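Local atomic coordinates of NALP (PDB entry 1UYN), a protein that forms, through this C-terminal translocator domain, a hydrophilic outer-membrane pore that carries the secreted serine-protease passenger domain to the surface of Neisseria meningitidis. Residues I120-L126 against G158-N164; V13-T18 against Y132-R138; G178-D182 against E233-R239; W198-L203 against D240-G245; G210-L216 against F227-V232. One frame throughout, in Å; residues are numbered along the deposited sequence.

Contact 1: residues I120-L126 against G158-N164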
# COMPACT_ATOMS: atom_id res chain seq x y z
N ILE A 120 -4.82 0.26 27.21
CA ILE A 120 -4.67 -1.19 26.99
C ILE A 120 -4.69 -1.65 25.54
O ILE A 120 -4.46 -2.82 25.28
CB ILE A 120 -5.76 -1.96 27.70
CG1 ILE A 120 -7.01 -2.09 26.81
CG2 ILE A 120 -6.04 -1.37 29.04
CD1 ILE A 120 -8.28 -2.35 27.55
N GLY A 121 -4.99 -0.79 24.59
CA GLY A 121 -5.10 -1.26 23.22
C GLY A 121 -6.10 -0.44 22.47
O GLY A 121 -6.64 0.50 23.02
N TYR A 122 -6.35 -0.78 21.22
CA TYR A 122 -7.17 0.08 20.38
C TYR A 122 -7.81 -0.66 19.26
O TYR A 122 -7.44 -1.77 18.99
CB TYR A 122 -6.31 1.20 19.78
CG TYR A 122 -5.15 0.67 19.03
CD1 TYR A 122 -5.27 0.24 17.72
CD2 TYR A 122 -3.93 0.50 19.67
CE1 TYR A 122 -4.21 -0.28 17.06
CE2 TYR A 122 -2.87 -0.04 19.01
CZ TYR A 122 -3.00 -0.41 17.71
OH TYR A 122 -1.93 -0.93 17.10
N LEU A 123 -8.75 -0.03 18.57
CA LEU A 123 -9.23 -0.58 17.32
C LEU A 123 -9.04 0.45 16.27
O LEU A 123 -9.16 1.60 16.57
CB LEU A 123 -10.71 -1.04 17.43
CG LEU A 123 -11.90 -0.43 16.65
CD1 LEU A 123 -12.08 -0.89 15.16
CD2 LEU A 123 -13.16 -0.77 17.43
N LYS A 124 -8.71 0.03 15.05
CA LYS A 124 -8.62 0.90 13.87
C LYS A 124 -9.61 0.50 12.76
O LYS A 124 -9.72 -0.66 12.45
CB LYS A 124 -7.22 0.81 13.24
CG LYS A 124 -6.07 1.40 14.03
CD LYS A 124 -4.75 1.45 13.16
CE LYS A 124 -3.54 2.03 13.95
NZ LYS A 124 -2.26 1.49 13.47
N GLY A 125 -10.30 1.47 12.18
CA GLY A 125 -11.02 1.33 10.92
C GLY A 125 -10.26 2.07 9.84
O GLY A 125 -9.77 3.14 10.07
N LEU A 126 -10.12 1.47 8.67
CA LEU A 126 -9.43 2.06 7.52
C LEU A 126 -10.35 1.96 6.30
O LEU A 126 -11.09 1.01 6.15
CB LEU A 126 -8.12 1.32 7.22
CG LEU A 126 -7.20 1.08 8.43
CD1 LEU A 126 -6.11 0.11 8.13
CD2 LEU A 126 -6.60 2.38 8.93
N GLY A 158 -10.65 -1.87 6.20
CA GLY A 158 -9.73 -2.47 7.13
C GLY A 158 -10.26 -2.39 8.55
O GLY A 158 -10.88 -1.39 8.95
N ALA A 159 -10.01 -3.45 9.30
CA ALA A 159 -10.33 -3.47 10.68
C ALA A 159 -9.13 -4.09 11.36
O ALA A 159 -8.72 -5.15 11.01
CB ALA A 159 -11.58 -4.28 10.92
N LEU A 160 -8.53 -3.38 12.29
CA LEU A 160 -7.42 -3.91 13.04
C LEU A 160 -7.67 -3.69 14.53
O LEU A 160 -8.25 -2.70 14.93
CB LEU A 160 -6.13 -3.21 12.63
CG LEU A 160 -5.65 -3.32 11.19
CD1 LEU A 160 -4.41 -2.44 10.99
CD2 LEU A 160 -5.33 -4.76 10.78
N GLY A 161 -7.24 -4.64 15.34
CA GLY A 161 -7.15 -4.43 16.77
C GLY A 161 -5.69 -4.47 17.17
O GLY A 161 -4.93 -5.25 16.59
N GLY A 162 -5.29 -3.62 18.11
CA GLY A 162 -3.97 -3.71 18.72
C GLY A 162 -3.90 -3.64 20.23
O GLY A 162 -4.62 -2.90 20.81
N VAL A 163 -3.03 -4.44 20.83
CA VAL A 163 -2.65 -4.33 22.26
C VAL A 163 -1.25 -3.71 22.37
O VAL A 163 -0.48 -3.74 21.42
CB VAL A 163 -2.52 -5.67 22.93
CG1 VAL A 163 -3.76 -6.58 22.67
CG2 VAL A 163 -1.23 -6.34 22.48
N ASN A 164 -0.89 -3.20 23.54
CA ASN A 164 0.32 -2.37 23.60
C ASN A 164 1.39 -2.67 24.69
O ASN A 164 1.93 -1.75 25.29
CB ASN A 164 -0.11 -0.89 23.60
CG ASN A 164 0.67 -0.07 22.56
OD1 ASN A 164 1.91 -0.05 22.61
ND2 ASN A 164 -0.03 0.56 21.60
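Tyr122 lays one face of its ring over the backbone of Gly162, and this is the closely fitted part of the pairing between residues 121-126 and 158-163. The CA of Gly162 stands 3.9 Å from the centroid of the Tyr122 ring, a CH-pi contact displaced toward the ring's rim. With CG held between the backbone N and the carbonyl carbon (chi1 55°), the ring folds across the neighbouring strand; glycine suits the spot because a side chain there would have to occupy the place of the ring. Underneath, Tyr122 N bonds to Gly162 O at 2.8 Å, and the ladder continues through Lys124 N to Leu160 O at 2.8 Å, nearly straight at 172°. Leu126 CD1 meets Leu160 CD1 at 4.2 Å on the same inner face, beneath helix 12-34, while the extended Lys124 reaches Asp37 and Glu176, the latter also bonded to Tyr122 OH. The other face is looser: Leu123, Ala159 and Val163 lie on the surface, where apolar groups may meet lipid, and hardly touch across the strands. A ring covering a cross-strand glycine is aromatic rescue, here within an antiparallel beta hairpin of the autotransporter barrel.

Contact 2: residues V13-T18 against Y132-R138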
# COMPACT_ATOMS: atom_id res chain seq x y z
N VAL A 13 -0.21 -9.50 -18.89
CA VAL A 13 0.32 -8.19 -18.52
C VAL A 13 -0.73 -7.28 -17.90
O VAL A 13 -0.43 -6.54 -16.96
CB VAL A 13 1.06 -7.48 -19.68
CG1 VAL A 13 0.08 -6.96 -20.79
CG2 VAL A 13 1.90 -6.35 -19.12
N TYR A 14 -1.97 -7.37 -18.34
CA TYR A 14 -3.00 -6.64 -17.66
C TYR A 14 -3.29 -7.16 -16.25
O TYR A 14 -3.43 -6.38 -15.33
CB TYR A 14 -4.25 -6.57 -18.49
CG TYR A 14 -4.00 -5.86 -19.76
CD1 TYR A 14 -4.12 -4.51 -19.82
CD2 TYR A 14 -3.64 -6.55 -20.91
CE1 TYR A 14 -3.86 -3.84 -21.00
CE2 TYR A 14 -3.39 -5.88 -22.10
CZ TYR A 14 -3.50 -4.53 -22.13
OH TYR A 14 -3.26 -3.84 -23.26
N ALA A 15 -3.41 -8.48 -16.07
CA ALA A 15 -3.64 -9.05 -14.73
C ALA A 15 -2.53 -8.66 -13.76
O ALA A 15 -2.80 -8.30 -12.64
CB ALA A 15 -3.72 -10.58 -14.78
N ASP A 16 -1.30 -8.76 -14.22
CA ASP A 16 -0.11 -8.55 -13.43
C ASP A 16 0.09 -7.12 -13.00
O ASP A 16 0.53 -6.87 -11.88
CB ASP A 16 1.11 -8.98 -14.26
CG ASP A 16 1.20 -10.48 -14.43
OD1 ASP A 16 0.45 -11.19 -13.74
OD2 ASP A 16 1.97 -11.06 -15.23
N SER A 17 -0.15 -6.18 -13.90
CA SER A 17 -0.04 -4.75 -13.57
C SER A 17 -1.12 -4.37 -12.57
O SER A 17 -0.82 -3.76 -11.54
CB SER A 17 -0.13 -3.88 -14.80
OG SER A 17 -1.20 -4.27 -15.63
N THR A 18 -2.35 -4.78 -12.82
CA THR A 18 -3.40 -4.56 -11.81
C THR A 18 -3.02 -5.14 -10.46
O THR A 18 -3.12 -4.46 -9.45
CB THR A 18 -4.71 -5.17 -12.23
OG1 THR A 18 -5.09 -4.65 -13.51
CG2 THR A 18 -5.80 -4.71 -11.28
N TYR A 132 -7.38 4.13 -10.83
CA TYR A 132 -6.11 3.84 -11.45
C TYR A 132 -6.23 3.80 -12.96
O TYR A 132 -7.30 3.59 -13.50
CB TYR A 132 -5.46 2.58 -10.85
CG TYR A 132 -6.12 1.28 -11.19
CD1 TYR A 132 -5.80 0.61 -12.36
CD2 TYR A 132 -7.04 0.70 -10.34
CE1 TYR A 132 -6.39 -0.57 -12.68
CE2 TYR A 132 -7.65 -0.49 -10.67
CZ TYR A 132 -7.32 -1.13 -11.85
OH TYR A 132 -7.91 -2.34 -12.20
N LYS A 133 -5.13 4.09 -13.63
CA LYS A 133 -5.04 3.97 -15.06
C LYS A 133 -3.79 3.18 -15.39
O LYS A 133 -2.71 3.57 -15.01
CB LYS A 133 -4.99 5.35 -15.72
CG LYS A 133 -5.18 5.26 -17.25
CD LYS A 133 -5.40 6.63 -17.92
CE LYS A 133 -4.19 7.05 -18.83
NZ LYS A 133 -4.55 7.25 -20.29
N ASN A 134 -3.94 2.09 -16.12
CA ASN A 134 -2.82 1.27 -16.56
C ASN A 134 -2.63 1.49 -18.04
O ASN A 134 -3.57 1.33 -18.83
CB ASN A 134 -3.11 -0.23 -16.32
CG ASN A 134 -3.11 -0.61 -14.84
OD1 ASN A 134 -2.70 0.18 -13.98
ND2 ASN A 134 -3.61 -1.79 -14.55
N SER A 135 -1.43 1.88 -18.41
CA SER A 135 -1.04 1.98 -19.82
C SER A 135 -0.13 0.83 -20.10
O SER A 135 0.83 0.65 -19.44
CB SER A 135 -0.32 3.26 -20.07
OG SER A 135 -1.26 4.28 -20.12
N ILE A 136 -0.50 0.00 -21.06
CA ILE A 136 0.28 -1.16 -21.39
C ILE A 136 0.82 -0.94 -22.76
O ILE A 136 0.11 -0.44 -23.58
CB ILE A 136 -0.64 -2.37 -21.39
CG1 ILE A 136 -0.74 -2.98 -19.97
CG2 ILE A 136 -0.12 -3.41 -22.33
CD1 ILE A 136 -1.23 -2.05 -18.88
N SER A 137 2.08 -1.24 -22.99
CA SER A 137 2.52 -1.58 -24.34
C SER A 137 3.14 -2.96 -24.33
O SER A 137 3.87 -3.31 -23.41
CB SER A 137 3.47 -0.56 -24.93
OG SER A 137 4.22 0.01 -23.92
N ARG A 138 2.81 -3.76 -25.34
CA ARG A 138 3.36 -5.09 -25.49
C ARG A 138 3.83 -5.36 -26.90
O ARG A 138 3.06 -5.29 -27.85
CB ARG A 138 2.37 -6.23 -25.12
CG ARG A 138 0.95 -5.89 -24.87
CD ARG A 138 0.10 -7.14 -24.69
NE ARG A 138 -0.83 -7.26 -25.80
CZ ARG A 138 -1.00 -8.33 -26.55
NH1 ARG A 138 -0.31 -9.44 -26.34
NH2 ARG A 138 -1.90 -8.30 -27.52
O HOH W 1 -4.49 -3.69 -16.19
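One water joins Thr18 of the helix to Asn134 of the barrel wall: it accepts from Asn134 ND2 at 2.7 Å and donates to Thr18 OG1 at 2.9 Å. The water thus joins the small hydroxyl and the amide in a polar seam. Both are also tied elsewhere, Thr18 to Gln186 and Asn134 to Thr104. Thr18 CG2 lies against Tyr132 OH, which also bonds to Gln186. One turn back along the helix the contact becomes apolar. Ile136 rests over a face of the Tyr14 ring, with Tyr14 CE1 to Ile136 CG1 at 3.4 Å, and the ring's hydroxyl goes on to Glu191. Tyr14 gets there with CG anti to its carbonyl carbon (chi1 -62°). Val13 CG1 closes the far side, 3.9 Å from both Ile136 CG2 and Arg138 CD, so the aliphatic part of the arginine packs while its NE pairs with Glu191. Every second strand residue, from Tyr132 to Arg138, faces the helix, as expected where an N-terminal helix fills the pore of an autotransporter beta-barrel.

Contact 3: residues G178-D182 against E233-R239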
# COMPACT_ATOMS: atom_id res chain seq x y z
N GLY A 178 -5.63 -7.94 11.92
CA GLY A 178 -6.98 -7.81 11.41
C GLY A 178 -7.19 -8.27 10.00
O GLY A 178 -6.62 -9.24 9.56
N LEU A 179 -8.08 -7.58 9.30
CA LEU A 179 -8.41 -7.93 7.97
C LEU A 179 -8.40 -6.68 7.12
O LEU A 179 -8.59 -5.59 7.62
CB LEU A 179 -9.78 -8.57 7.97
CG LEU A 179 -9.99 -9.78 8.87
CD1 LEU A 179 -11.47 -10.02 8.92
CD2 LEU A 179 -9.25 -11.03 8.40
N ARG A 180 -8.16 -6.85 5.82
CA ARG A 180 -8.35 -5.78 4.84
C ARG A 180 -9.11 -6.42 3.69
O ARG A 180 -8.73 -7.45 3.24
CB ARG A 180 -7.02 -5.26 4.36
CG ARG A 180 -7.12 -4.01 3.46
CD ARG A 180 -6.26 -4.10 2.20
NE ARG A 180 -4.87 -4.31 2.53
CZ ARG A 180 -4.00 -5.00 1.80
NH1 ARG A 180 -4.35 -5.60 0.68
NH2 ARG A 180 -2.75 -5.10 2.25
N TYR A 181 -10.18 -5.80 3.23
CA TYR A 181 -10.91 -6.28 2.08
C TYR A 181 -10.63 -5.35 0.91
O TYR A 181 -10.87 -4.17 1.03
CB TYR A 181 -12.40 -6.25 2.38
CG TYR A 181 -13.25 -6.92 1.32
CD1 TYR A 181 -13.16 -8.28 1.12
CD2 TYR A 181 -14.16 -6.20 0.54
CE1 TYR A 181 -13.92 -8.93 0.15
CE2 TYR A 181 -14.95 -6.83 -0.42
CZ TYR A 181 -14.81 -8.21 -0.61
OH TYR A 181 -15.57 -8.91 -1.54
N ASP A 182 -10.11 -5.89 -0.20
CA ASP A 182 -9.85 -5.11 -1.41
C ASP A 182 -10.89 -5.42 -2.40
O ASP A 182 -11.01 -6.57 -2.81
CB ASP A 182 -8.53 -5.52 -2.06
CG ASP A 182 -7.35 -5.24 -1.21
OD1 ASP A 182 -7.45 -4.41 -0.27
OD2 ASP A 182 -6.27 -5.83 -1.42
N GLU A 233 1.15 -11.63 6.35
CA GLU A 233 0.13 -11.12 5.44
C GLU A 233 -0.16 -12.19 4.39
O GLU A 233 0.74 -12.86 3.90
CB GLU A 233 0.63 -9.82 4.84
CG GLU A 233 -0.12 -9.30 3.62
CD GLU A 233 -0.10 -7.76 3.50
OE1 GLU A 233 0.54 -7.06 4.41
OE2 GLU A 233 -0.77 -7.25 2.56
N ARG A 234 -1.41 -12.41 4.09
CA ARG A 234 -1.79 -13.52 3.24
C ARG A 234 -3.19 -13.32 2.70
O ARG A 234 -4.09 -13.01 3.44
CB ARG A 234 -1.78 -14.81 4.04
CG ARG A 234 -1.94 -16.08 3.22
CD ARG A 234 -1.99 -17.26 4.09
NE ARG A 234 -1.60 -18.51 3.44
CZ ARG A 234 -2.40 -19.20 2.69
NH1 ARG A 234 -3.65 -18.77 2.43
NH2 ARG A 234 -1.98 -20.32 2.19
N ASP A 235 -3.39 -13.54 1.42
CA ASP A 235 -4.74 -13.46 0.91
C ASP A 235 -5.50 -14.65 1.48
O ASP A 235 -4.97 -15.75 1.62
CB ASP A 235 -4.78 -13.40 -0.61
CG ASP A 235 -4.17 -12.12 -1.16
OD1 ASP A 235 -3.92 -11.16 -0.42
OD2 ASP A 235 -3.88 -11.98 -2.36
N LEU A 236 -6.72 -14.40 1.91
CA LEU A 236 -7.53 -15.44 2.52
C LEU A 236 -8.43 -16.09 1.48
O LEU A 236 -8.96 -17.17 1.74
CB LEU A 236 -8.32 -14.88 3.73
CG LEU A 236 -7.41 -14.24 4.77
CD1 LEU A 236 -8.17 -13.78 6.01
CD2 LEU A 236 -6.29 -15.22 5.13
N ASN A 237 -8.54 -15.44 0.32
CA ASN A 237 -9.26 -15.97 -0.84
C ASN A 237 -8.57 -15.63 -2.13
O ASN A 237 -7.44 -15.20 -2.14
CB ASN A 237 -10.72 -15.51 -0.86
CG ASN A 237 -10.90 -14.01 -1.13
OD1 ASN A 237 -10.18 -13.16 -0.57
ND2 ASN A 237 -11.93 -13.67 -1.92
N GLY A 238 -9.24 -15.84 -3.23
CA GLY A 238 -8.64 -15.65 -4.54
C GLY A 238 -8.38 -14.22 -4.92
O GLY A 238 -9.15 -13.30 -4.59
N ARG A 239 -7.27 -14.00 -5.60
CA ARG A 239 -6.95 -12.68 -6.09
C ARG A 239 -6.54 -12.88 -7.51
O ARG A 239 -5.37 -12.95 -7.82
CB ARG A 239 -5.85 -12.02 -5.28
CG ARG A 239 -5.68 -10.55 -5.60
CD ARG A 239 -4.46 -9.93 -4.99
NE ARG A 239 -4.54 -9.70 -3.54
CZ ARG A 239 -5.16 -8.65 -2.95
NH1 ARG A 239 -5.81 -7.73 -3.68
NH2 ARG A 239 -5.14 -8.54 -1.64
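Glu233 reaches Arg180: OE2 of Glu233 lies 2.9 Å from NH2 of Arg180 in a salt bridge whose hydrogen bond is weak, bent to 124°. The two flat groups are turned 63° against each other, and the second oxygen of Glu233 is taken by Lys30. Extended beyond CG, the glutamate reaches in from one side and the long arginine from the other, and together they bridge the intervening strand. Asp235 does not cross to the other segment, but it holds the residue that does. Its OD2 receives NE of Arg239 at 2.7 Å, and its OD1 receives NH2 of Arg239 at 3.1 Å, a side-on grip with both oxygens met from above the carboxylate plane. Leu236 turns to the surface, where its CD1 touches Leu179 CD2 at 3.8 Å in a crossing at about a right angle. Arg239, bent at chi3, then presents NH1 and NH2 end-on to a single atom, Asp182 OD2, at 3.0 and 2.9 Å respectively. That oxygen also accepts from Arg180 NH1 at 2.9 Å, on its syn lone pair, so three N-H groups converge on it. With Asp182 OD2 shared between them, the two arginines can lie close, and such a setting would probably keep Asp182 ionised. The network spans strand 199-219, which separates strands 172-192 and 224-235, and abuts helix 12-34 at Leu29, Lys30 and Ala22.

Contact 4: residues W198-L203 against D240-G245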
# COMPACT_ATOMS: atom_id res chain seq x y z
N TRP A 198 -6.04 -6.78 -28.58
CA TRP A 198 -6.79 -7.56 -27.64
C TRP A 198 -7.77 -6.66 -26.90
O TRP A 198 -7.47 -5.51 -26.57
CB TRP A 198 -5.81 -8.19 -26.65
CG TRP A 198 -6.34 -9.43 -25.98
CD1 TRP A 198 -6.54 -10.67 -26.54
CD2 TRP A 198 -6.78 -9.54 -24.64
NE1 TRP A 198 -7.06 -11.54 -25.61
CE2 TRP A 198 -7.22 -10.87 -24.44
CE3 TRP A 198 -6.83 -8.64 -23.57
CZ2 TRP A 198 -7.71 -11.31 -23.23
CZ3 TRP A 198 -7.31 -9.07 -22.38
CH2 TRP A 198 -7.76 -10.41 -22.21
N SER A 199 -8.96 -7.18 -26.65
CA SER A 199 -9.89 -6.47 -25.82
C SER A 199 -10.14 -7.30 -24.59
O SER A 199 -9.97 -8.51 -24.61
CB SER A 199 -11.18 -6.16 -26.59
OG SER A 199 -12.09 -7.26 -26.68
N GLY A 200 -10.52 -6.64 -23.51
CA GLY A 200 -10.88 -7.32 -22.29
C GLY A 200 -12.06 -6.72 -21.58
O GLY A 200 -12.22 -5.51 -21.52
N ASN A 201 -12.85 -7.59 -20.98
CA ASN A 201 -14.08 -7.22 -20.28
C ASN A 201 -13.78 -6.73 -18.88
O ASN A 201 -12.70 -6.93 -18.36
CB ASN A 201 -15.02 -8.41 -20.13
CG ASN A 201 -15.63 -8.89 -21.43
OD1 ASN A 201 -15.58 -8.26 -22.48
ND2 ASN A 201 -16.24 -10.02 -21.34
N SER A 202 -14.77 -6.05 -18.31
CA SER A 202 -14.70 -5.57 -16.94
C SER A 202 -14.64 -6.71 -15.98
O SER A 202 -15.03 -7.81 -16.27
CB SER A 202 -15.89 -4.69 -16.59
OG SER A 202 -17.09 -5.43 -16.66
N LEU A 203 -14.20 -6.37 -14.81
CA LEU A 203 -13.77 -7.32 -13.85
C LEU A 203 -14.05 -6.70 -12.45
O LEU A 203 -13.66 -5.60 -12.19
CB LEU A 203 -12.26 -7.53 -14.04
CG LEU A 203 -11.58 -8.29 -12.90
CD1 LEU A 203 -12.03 -9.75 -13.07
CD2 LEU A 203 -10.09 -8.16 -12.95
N ASP A 240 -7.54 -13.01 -8.36
CA ASP A 240 -7.38 -13.19 -9.80
C ASP A 240 -7.79 -11.89 -10.50
O ASP A 240 -8.95 -11.44 -10.37
CB ASP A 240 -8.32 -14.30 -10.25
CG ASP A 240 -7.85 -15.04 -11.48
OD1 ASP A 240 -6.99 -14.53 -12.25
OD2 ASP A 240 -8.36 -16.17 -11.73
N TYR A 241 -6.84 -11.30 -11.21
CA TYR A 241 -7.12 -10.15 -12.02
C TYR A 241 -6.98 -10.46 -13.50
O TYR A 241 -6.88 -9.57 -14.32
CB TYR A 241 -6.23 -9.00 -11.60
CG TYR A 241 -6.46 -8.55 -10.18
CD1 TYR A 241 -7.76 -8.51 -9.65
CD2 TYR A 241 -5.40 -8.14 -9.39
CE1 TYR A 241 -7.99 -8.13 -8.34
CE2 TYR A 241 -5.60 -7.73 -8.06
CZ TYR A 241 -6.91 -7.73 -7.54
OH TYR A 241 -7.14 -7.34 -6.24
N THR A 242 -7.04 -11.73 -13.85
CA THR A 242 -7.05 -12.14 -15.23
C THR A 242 -8.39 -11.78 -15.85
O THR A 242 -9.42 -12.24 -15.39
CB THR A 242 -6.77 -13.63 -15.33
OG1 THR A 242 -5.39 -13.85 -14.98
CG2 THR A 242 -6.88 -14.10 -16.75
N VAL A 243 -8.35 -10.95 -16.89
CA VAL A 243 -9.56 -10.52 -17.57
C VAL A 243 -9.94 -11.49 -18.67
O VAL A 243 -9.08 -12.03 -19.34
CB VAL A 243 -9.45 -9.08 -18.16
CG1 VAL A 243 -8.97 -8.11 -17.11
CG2 VAL A 243 -8.55 -9.04 -19.32
N THR A 244 -11.25 -11.72 -18.76
CA THR A 244 -11.90 -12.38 -19.89
C THR A 244 -11.91 -11.43 -21.07
O THR A 244 -12.44 -10.33 -20.95
CB THR A 244 -13.37 -12.62 -19.55
OG1 THR A 244 -13.47 -13.48 -18.43
CG2 THR A 244 -14.10 -13.32 -20.71
N GLY A 245 -11.39 -11.85 -22.21
CA GLY A 245 -11.49 -11.09 -23.45
C GLY A 245 -11.88 -11.98 -24.58
O GLY A 245 -11.01 -12.25 -25.38
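The backbones of residues 198-203 and 240-245 run 136° apart from end to end and are joined at Asn201 N, which donates to Thr244 O at 2.8 Å in a nearly straight bond of 170°. Here the loop after strand 224-235 folds back along the beginning of strand 199-219, at an end of the translocator barrel beyond its membrane-spanning part. An Asx turn shapes the loop at its start: Asp240 OD1 accepts Thr242 N at 3.2 Å, a role for which the short aspartate suits well. Beyond the turn Val243 points into the contact. Its CG2 sits at the edge of the Trp198 indole, near the ring plane and close to CH2 and CZ3, while its CG1 faces Leu203. Trp198 reaches over because its CG is anti to the backbone N (chi1 -157°), which carries the six-membered ring alongside Gly200 to the loop. Gly200, having no side chain, lets Val243 CG2 come to 4.1 Å from its CA. Gly245, equally bare, lies obliquely to the indole, and its CA makes a C-H contact with Ser199 O. At the other end Leu203 packs on Tyr241, whose hydroxyl is bonded to Arg239 and whose ring also meets Ala19 and Ala22 of helix 12-34. The branch that does this is CD2 of Leu203, 3.7 Å from Tyr241 CA and 4.1 Å from Tyr241 CD1.

Contact 5: residues G210-L216 against F227-V232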
# COMPACT_ATOMS: atom_id res chain seq x y z
N GLY A 210 -5.61 -11.32 5.59
CA GLY A 210 -5.33 -11.38 7.01
C GLY A 210 -3.94 -10.85 7.24
O GLY A 210 -3.03 -11.09 6.47
N LEU A 211 -3.81 -10.13 8.34
CA LEU A 211 -2.66 -9.28 8.67
C LEU A 211 -2.41 -9.45 10.14
O LEU A 211 -3.34 -9.69 10.92
CB LEU A 211 -2.97 -7.80 8.43
CG LEU A 211 -3.39 -7.48 7.00
CD1 LEU A 211 -4.29 -6.24 6.98
CD2 LEU A 211 -2.18 -7.28 6.08
N ALA A 212 -1.15 -9.33 10.53
CA ALA A 212 -0.72 -9.65 11.88
C ALA A 212 0.70 -9.17 11.95
O ALA A 212 1.40 -9.22 10.96
CB ALA A 212 -0.80 -11.16 12.17
N GLY A 213 1.12 -8.67 13.09
CA GLY A 213 2.28 -7.82 13.10
C GLY A 213 2.72 -7.39 14.47
O GLY A 213 1.94 -7.43 15.41
N LEU A 214 3.98 -6.97 14.52
CA LEU A 214 4.73 -6.69 15.76
C LEU A 214 5.47 -5.42 15.52
O LEU A 214 6.02 -5.24 14.44
CB LEU A 214 5.77 -7.76 15.99
CG LEU A 214 5.31 -9.13 16.51
CD1 LEU A 214 6.52 -10.01 16.99
CD2 LEU A 214 4.28 -8.94 17.63
N LYS A 215 5.46 -4.52 16.48
CA LYS A 215 6.21 -3.25 16.40
C LYS A 215 6.93 -3.08 17.73
O LYS A 215 6.32 -3.10 18.78
CB LYS A 215 5.29 -2.07 16.11
CG LYS A 215 6.02 -0.72 15.90
CD LYS A 215 5.04 0.36 15.40
CE LYS A 215 5.36 1.78 15.91
NZ LYS A 215 5.25 2.84 14.80
N LEU A 216 8.25 -2.95 17.66
CA LEU A 216 9.09 -2.82 18.84
C LEU A 216 9.66 -1.41 18.71
O LEU A 216 10.65 -1.20 18.02
CB LEU A 216 10.17 -3.92 18.81
CG LEU A 216 11.22 -4.07 19.91
CD1 LEU A 216 10.60 -4.43 21.28
CD2 LEU A 216 12.26 -5.15 19.50
N PHE A 227 11.91 2.02 15.56
CA PHE A 227 11.18 0.74 15.72
C PHE A 227 11.63 -0.32 14.75
O PHE A 227 12.10 -0.00 13.68
CB PHE A 227 9.68 0.90 15.61
CG PHE A 227 9.26 2.14 14.95
CD1 PHE A 227 9.28 2.23 13.58
CD2 PHE A 227 8.87 3.24 15.71
CE1 PHE A 227 8.87 3.43 12.94
CE2 PHE A 227 8.46 4.46 15.10
CZ PHE A 227 8.46 4.54 13.70
N ALA A 228 11.52 -1.56 15.18
CA ALA A 228 11.60 -2.70 14.30
C ALA A 228 10.18 -3.22 14.13
O ALA A 228 9.37 -3.07 15.04
CB ALA A 228 12.50 -3.74 14.90
N THR A 229 9.87 -3.76 12.95
CA THR A 229 8.57 -4.41 12.64
C THR A 229 8.78 -5.78 12.01
O THR A 229 9.63 -5.96 11.15
CB THR A 229 7.73 -3.62 11.61
OG1 THR A 229 8.53 -3.36 10.44
CG2 THR A 229 7.31 -2.27 12.13
N ALA A 230 7.94 -6.72 12.40
CA ALA A 230 7.86 -8.02 11.77
C ALA A 230 6.38 -8.31 11.56
O ALA A 230 5.56 -8.02 12.43
CB ALA A 230 8.50 -9.06 12.63
N GLY A 231 6.01 -8.86 10.41
CA GLY A 231 4.60 -9.04 10.11
C GLY A 231 4.32 -10.19 9.17
O GLY A 231 5.20 -10.71 8.51
N VAL A 232 3.05 -10.53 9.10
CA VAL A 232 2.56 -11.64 8.32
C VAL A 232 1.35 -11.12 7.54
O VAL A 232 0.62 -10.24 8.00
CB VAL A 232 2.24 -12.76 9.29
CG1 VAL A 232 1.14 -13.63 8.82
CG2 VAL A 232 3.50 -13.57 9.58
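A cation-pi contact is the chief side-chain interaction: Lys215 NZ stands over one face of the Phe227 ring, 3.7 Å from its centroid and 14° off the normal. The lysine leaves with CG anti to the backbone N (chi1 -176°), then bends at chi3 and chi4, so that CE also rests on the ring as a CH-pi neighbour. Arg286 touches both residues as well. Backbone hydrogen bonds supply the rest of the grip. Leu216 N to Ala228 O spans 2.9 Å at 174°, Leu214 N to Ala230 O spans 2.8 Å, and Val232 N to Ala212 O spans 2.8 Å; the return bond from Ala212 N is weak. Between these pairs Gly213 and Gly231 face each other with CA atoms 4.0 Å apart, two bare residues on the side of the sheet that carries Lys215. Apolar contacts are slight. Ala212, Leu214, Leu216, Ala228, Ala230 and Val232 share the outer face, an apolar surface consistent with lipid. Inner lysine and outer aliphatics alternate here as in an antiparallel beta hairpin of a transmembrane barrel.

Overall arrangement
All five contacts belong to one closed antiparallel barrel of twelve strands and the helix inside it. Contacts 1 and 2 share strand 121-139, yet their centres are 34 Å apart, on opposite sides of the chain's centre. Contact 3 links up with two others: Ala159 O probably accepts from Leu179 N at 3.0 Å, tying it to contact 1, and Gly178 N probably donates to Leu211 O at 3.0 Å, tying it to contact 5. Contacts 3 and 4 interleave along the chain, residues 233-239 running straight into 240-245, and contact 4 touches contact 2 where Ala15 CB meets Tyr241 O at 3.4 Å. The bound detergent is remote from the helix contact: the Tyr132 side chain lies about 13 Å from it.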